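PDB 2INC: toluene, o-xylene monooxygenase oxygenase subunit from Pseudomonas stutzeri, which probably forms part of a multicomponent oxygenase that hydroxylates aromatic hydrocarbons such as toluene and o-xylene. Local coordinates for residues G232-A235 against Q236-D240; G303-A306 against I307-K311. One frame throughout, in Å; residues are numbered along the deposited sequence.

Interaction 1: G232-A235 against Q236-D240; sequences GSLA and QSEGD
Ser237 and Leu234 meet where helix 208-237 ends, an instructive case of a chain stopping one helix and starting another within a few residues. From CB outward, Ser237 first passes the carbonyl of the preceding turn, its CB 3.7 Å from Ser233 O. Its OG, set between the backbone N and the carbonyl carbon at chi1 83°, then turns back and donates to Leu234 O at 3.0 Å. OG comes in bent from the C=O direction, 120° at the oxygen, and tilted out of the carbonyl plane, while Glu238 N takes a straighter approach to the same oxygen at 2.9 Å. Two donors thus grip Leu234 O as regular helix pairing runs out.

Glu238 stays close to that oxygen: its CG is 3.3 Å from Leu234 O and 4.2 Å from Leu234 CD1, and the two side chains run alongside one another in the same direction. Gly239, with a positive phi of 98°, turns the chain into a Schellman motif. Asp240 N reaches back to Ala235 O at 2.8 Å, paired with the bond from Gly239 N to Gln236 O, while the CB atoms of Ala235 and Asp240 touch at 3.8 Å as the chain folds over.

Asp240 is also the N-cap of helix 241-268, its OD1 taking Leu243 N while its OD2 accepts from Trp110 NE1. Trp110 packs against Leu234, Ala235 and Glu238 as well, and Leu234 further rests on Leu300 and Pro301. The turn links helices 208-237 and 241-268, with helix 108-117 against one side and Arg100 of a neighbouring subunit packed on Gln236.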
loop_
_atom_site.group_PDB
_atom_site.type_symbol
_atom_site.label_atom_id
_atom_site.label_comp_id
_atom_site.label_asym_id
_atom_site.label_seq_id
_atom_site.Cartn_x
_atom_site.Cartn_y
_atom_site.Cartn_z
ATOM N N GLY B 232 10.052 -32.757 -19.328
ATOM C CA GLY B 232 10.107 -32.612 -17.856
ATOM C C GLY B 232 10.184 -33.974 -17.145
ATOM O O GLY B 232 10.986 -34.141 -16.234
ATOM N N SER B 233 9.379 -34.961 -17.573
ATOM C CA SER B 233 9.458 -36.337 -16.999
ATOM C C SER B 233 10.805 -36.982 -17.233
ATOM O O SER B 233 11.428 -37.608 -16.358
ATOM C CB SER B 233 8.456 -37.234 -17.671
ATOM O OG SER B 233 7.197 -36.814 -17.252
ATOM N N LEU B 234 11.278 -36.824 -18.445
ATOM C CA LEU B 234 12.565 -37.345 -18.751
ATOM C C LEU B 234 13.628 -36.677 -17.870
ATOM O O LEU B 234 14.529 -37.349 -17.354
ATOM C CB LEU B 234 12.845 -37.090 -20.226
ATOM C CG LEU B 234 14.162 -37.615 -20.715
ATOM C CD1 LEU B 234 14.187 -39.151 -20.552
ATOM C CD2 LEU B 234 14.327 -37.183 -22.186
ATOM N N ALA B 235 13.539 -35.348 -17.713
ATOM C CA ALA B 235 14.521 -34.599 -16.896
ATOM C C ALA B 235 14.592 -35.206 -15.516
ATOM O O ALA B 235 15.690 -35.447 -14.984
ATOM C CB ALA B 235 14.136 -33.138 -16.780
ATOM N N GLN B 236 13.408 -35.428 -14.931
ATOM C CA GLN B 236 13.317 -35.925 -13.572
ATOM C C GLN B 236 14.006 -37.282 -13.441
ATOM O O GLN B 236 14.769 -37.499 -12.499
ATOM C CB GLN B 236 11.860 -36.022 -13.134
ATOM C CG GLN B 236 11.733 -36.011 -11.613
ATOM C CD GLN B 236 10.453 -36.635 -11.064
ATOM O OE1 GLN B 236 9.324 -36.346 -11.521
ATOM N NE2 GLN B 236 10.624 -37.474 -10.035
ATOM N N SER B 237 13.724 -38.188 -14.380
ATOM C CA SER B 237 14.309 -39.522 -14.366
ATOM C C SER B 237 15.803 -39.488 -14.661
ATOM O O SER B 237 16.540 -40.379 -14.257
ATOM C CB SER B 237 13.553 -40.435 -15.343
ATOM O OG SER B 237 14.033 -40.271 -16.664
ATOM N N GLU B 238 16.277 -38.424 -15.291
ATOM C CA GLU B 238 17.674 -38.295 -15.628
ATOM C C GLU B 238 18.474 -37.526 -14.603
ATOM O O GLU B 238 19.662 -37.229 -14.835
ATOM C CB GLU B 238 17.846 -37.606 -16.991
ATOM C CG GLU B 238 17.551 -38.485 -18.181
ATOM C CD GLU B 238 18.292 -39.795 -18.133
ATOM O OE1 GLU B 238 19.538 -39.767 -17.969
ATOM O OE2 GLU B 238 17.618 -40.847 -18.241
ATOM N N GLY B 239 17.850 -37.157 -13.493
ATOM C CA GLY B 239 18.580 -36.461 -12.433
ATOM C C GLY B 239 18.441 -34.950 -12.428
ATOM O O GLY B 239 18.926 -34.287 -11.486
ATOM N N ASP B 240 17.758 -34.397 -13.444
ATOM C CA ASP B 240 17.646 -32.942 -13.578
ATOM C C ASP B 240 16.451 -32.498 -12.760
ATOM O O ASP B 240 15.352 -32.343 -13.293
ATOM C CB ASP B 240 17.475 -32.520 -15.041
ATOM C CG ASP B 240 17.737 -31.027 -15.255
ATOM O OD1 ASP B 240 17.534 -30.208 -14.320
ATOM O OD2 ASP B 240 18.171 -30.645 -16.355
#

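Interaction 2: G303-A306 against I307-K311; sequences GENA and IVEAK
Asn305 carries its CG anti to the backbone N (chi1 -173°), whereas Glu309, one turn on, holds CG beside its own N and then runs straight out (chi2 177°); together these settings bring an amide and a carboxylate near each other on an exposed face of helix 303-319. The groups meet at a slant, their planes 47° apart. Asn305 ND2 comes within 3.6 Å of Glu309 OE1, a loose polar approach, while Asn305 OD1 sits 3.9 Å from the methylene Glu309 CG. The pair illustrates how residues four apart can share a helix surface without a tight side-chain bond.

A neighbouring strip works differently. Glu304 bends at its second torsion, which lays its carboxylate alongside Ile307, the two side chains pointing the same way, with OE1 3.8 Å from Ile307 CD1. The same isoleucine keeps its CG1 branch over the first turn, CG1 being 3.3 Å from Gly303 O. Beneath both pairs the backbone follows the alpha-helical pattern: Ile307 N donates to Gly303 O, Val308 N to Glu304 O and Glu309 N to Asn305 O, and Ala310 N closes on Ala306 O at 2.8 Å. Within that last turn Ala310 CB also lies 3.3 Å from Ala306 O.

Ala306 and Ala310 are buried and meet the neighbouring helices. Ala306 and Ile307 lie on Cys297 of helix 274-299 and Ala310 on its Ile293, with Lys311 NZ making a salt bridge to Glu294 there. Ala306 and Glu309 also touch Gln230, and Ala310 touches Glu225, both on helix 208-237.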
loop_
_atom_site.group_PDB
_atom_site.type_symbol
_atom_site.label_atom_id
_atom_site.label_comp_id
_atom_site.label_asym_id
_atom_site.label_seq_id
_atom_site.Cartn_x
_atom_site.Cartn_y
_atom_site.Cartn_z
ATOM N N GLY B 303 11.568 -42.729 -27.240
ATOM C CA GLY B 303 10.858 -41.838 -28.138
ATOM C C GLY B 303 9.476 -42.253 -28.567
ATOM O O GLY B 303 8.561 -41.427 -28.611
ATOM N N GLU B 304 9.304 -43.527 -28.887
ATOM C CA GLU B 304 8.011 -43.989 -29.391
ATOM C C GLU B 304 6.901 -43.858 -28.344
ATOM O O GLU B 304 5.776 -43.470 -28.660
ATOM C CB GLU B 304 8.122 -45.413 -29.976
ATOM C CG GLU B 304 9.064 -45.496 -31.221
ATOM C CD GLU B 304 8.637 -44.552 -32.370
ATOM O OE1 GLU B 304 7.414 -44.513 -32.675
ATOM O OE2 GLU B 304 9.512 -43.857 -32.965
ATOM N N ASN B 305 7.228 -44.154 -27.088
ATOM C CA ASN B 305 6.242 -44.004 -26.011
ATOM C C ASN B 305 5.881 -42.549 -25.733
ATOM O O ASN B 305 4.732 -42.245 -25.442
ATOM C CB ASN B 305 6.691 -44.634 -24.696
ATOM C CG ASN B 305 5.571 -44.620 -23.653
ATOM O OD1 ASN B 305 4.400 -44.902 -23.983
ATOM N ND2 ASN B 305 5.902 -44.261 -22.407
ATOM N N ALA B 306 6.882 -41.677 -25.784
ATOM C CA ALA B 306 6.670 -40.244 -25.655
ATOM C C ALA B 306 5.644 -39.775 -26.697
ATOM O O ALA B 306 4.706 -39.076 -26.359
ATOM C CB ALA B 306 8.018 -39.493 -25.807
ATOM N N ILE B 307 5.812 -40.189 -27.956
ATOM C CA ILE B 307 4.891 -39.833 -29.050
ATOM C C ILE B 307 3.466 -40.228 -28.754
ATOM O O ILE B 307 2.564 -39.419 -28.879
ATOM C CB ILE B 307 5.299 -40.470 -30.385
ATOM C CG1 ILE B 307 6.663 -39.956 -30.833
ATOM C CG2 ILE B 307 4.295 -40.148 -31.458
ATOM C CD1 ILE B 307 7.272 -40.801 -31.963
ATOM N N VAL B 308 3.259 -41.490 -28.406
ATOM C CA VAL B 308 1.930 -41.998 -28.052
ATOM C C VAL B 308 1.283 -41.243 -26.909
ATOM O O VAL B 308 0.119 -40.860 -27.022
ATOM C CB VAL B 308 1.961 -43.518 -27.783
ATOM C CG1 VAL B 308 0.712 -43.984 -26.997
ATOM C CG2 VAL B 308 2.086 -44.249 -29.124
ATOM N N GLU B 309 2.025 -41.002 -25.826
ATOM C CA GLU B 309 1.469 -40.232 -24.700
ATOM C C GLU B 309 1.251 -38.750 -25.037
ATOM O O GLU B 309 0.193 -38.240 -24.749
ATOM C CB GLU B 309 2.296 -40.363 -23.427
ATOM C CG GLU B 309 2.313 -41.781 -22.851
ATOM C CD GLU B 309 3.207 -41.890 -21.626
ATOM O OE1 GLU B 309 4.230 -41.156 -21.558
ATOM O OE2 GLU B 309 2.888 -42.695 -20.708
ATOM N N ALA B 310 2.219 -38.088 -25.675
ATOM C CA ALA B 310 2.014 -36.665 -26.090
ATOM C C ALA B 310 0.750 -36.572 -26.962
ATOM O O ALA B 310 -0.103 -35.705 -26.757
ATOM C CB ALA B 310 3.254 -36.092 -26.815
ATOM N N LYS B 311 0.570 -37.524 -27.872
ATOM C CA LYS B 311 -0.543 -37.452 -28.809
ATOM C C LYS B 311 -1.880 -37.572 -28.147
ATOM O O LYS B 311 -2.776 -36.799 -28.481
ATOM C CB LYS B 311 -0.425 -38.497 -29.914
ATOM C CG LYS B 311 0.467 -38.101 -31.068
ATOM C CD LYS B 311 0.460 -39.170 -32.184
ATOM C CE LYS B 311 1.395 -38.733 -33.304
ATOM N NZ LYS B 311 1.400 -39.770 -34.389
#

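How the interactions relate
Helix 208-237 connects the two sites: interaction 1 forms its C-terminal end, and interaction 2, the first turns of helix 303-319, packs against it further back, at Gln230 and Glu225. In chain order interaction 1 comes first, and helices 241-268 and 274-299 separate it from interaction 2. Their centres nevertheless lie 16 Å apart, with nearest atoms about 7 Å apart and no touch, on the same side of the chain's centre. Leu300 and Pro301, which Leu234 meets, lie in the short link just ahead of helix 303-319. One helix terminus and one helix start are thereby gathered at one region of this largely helical subunit.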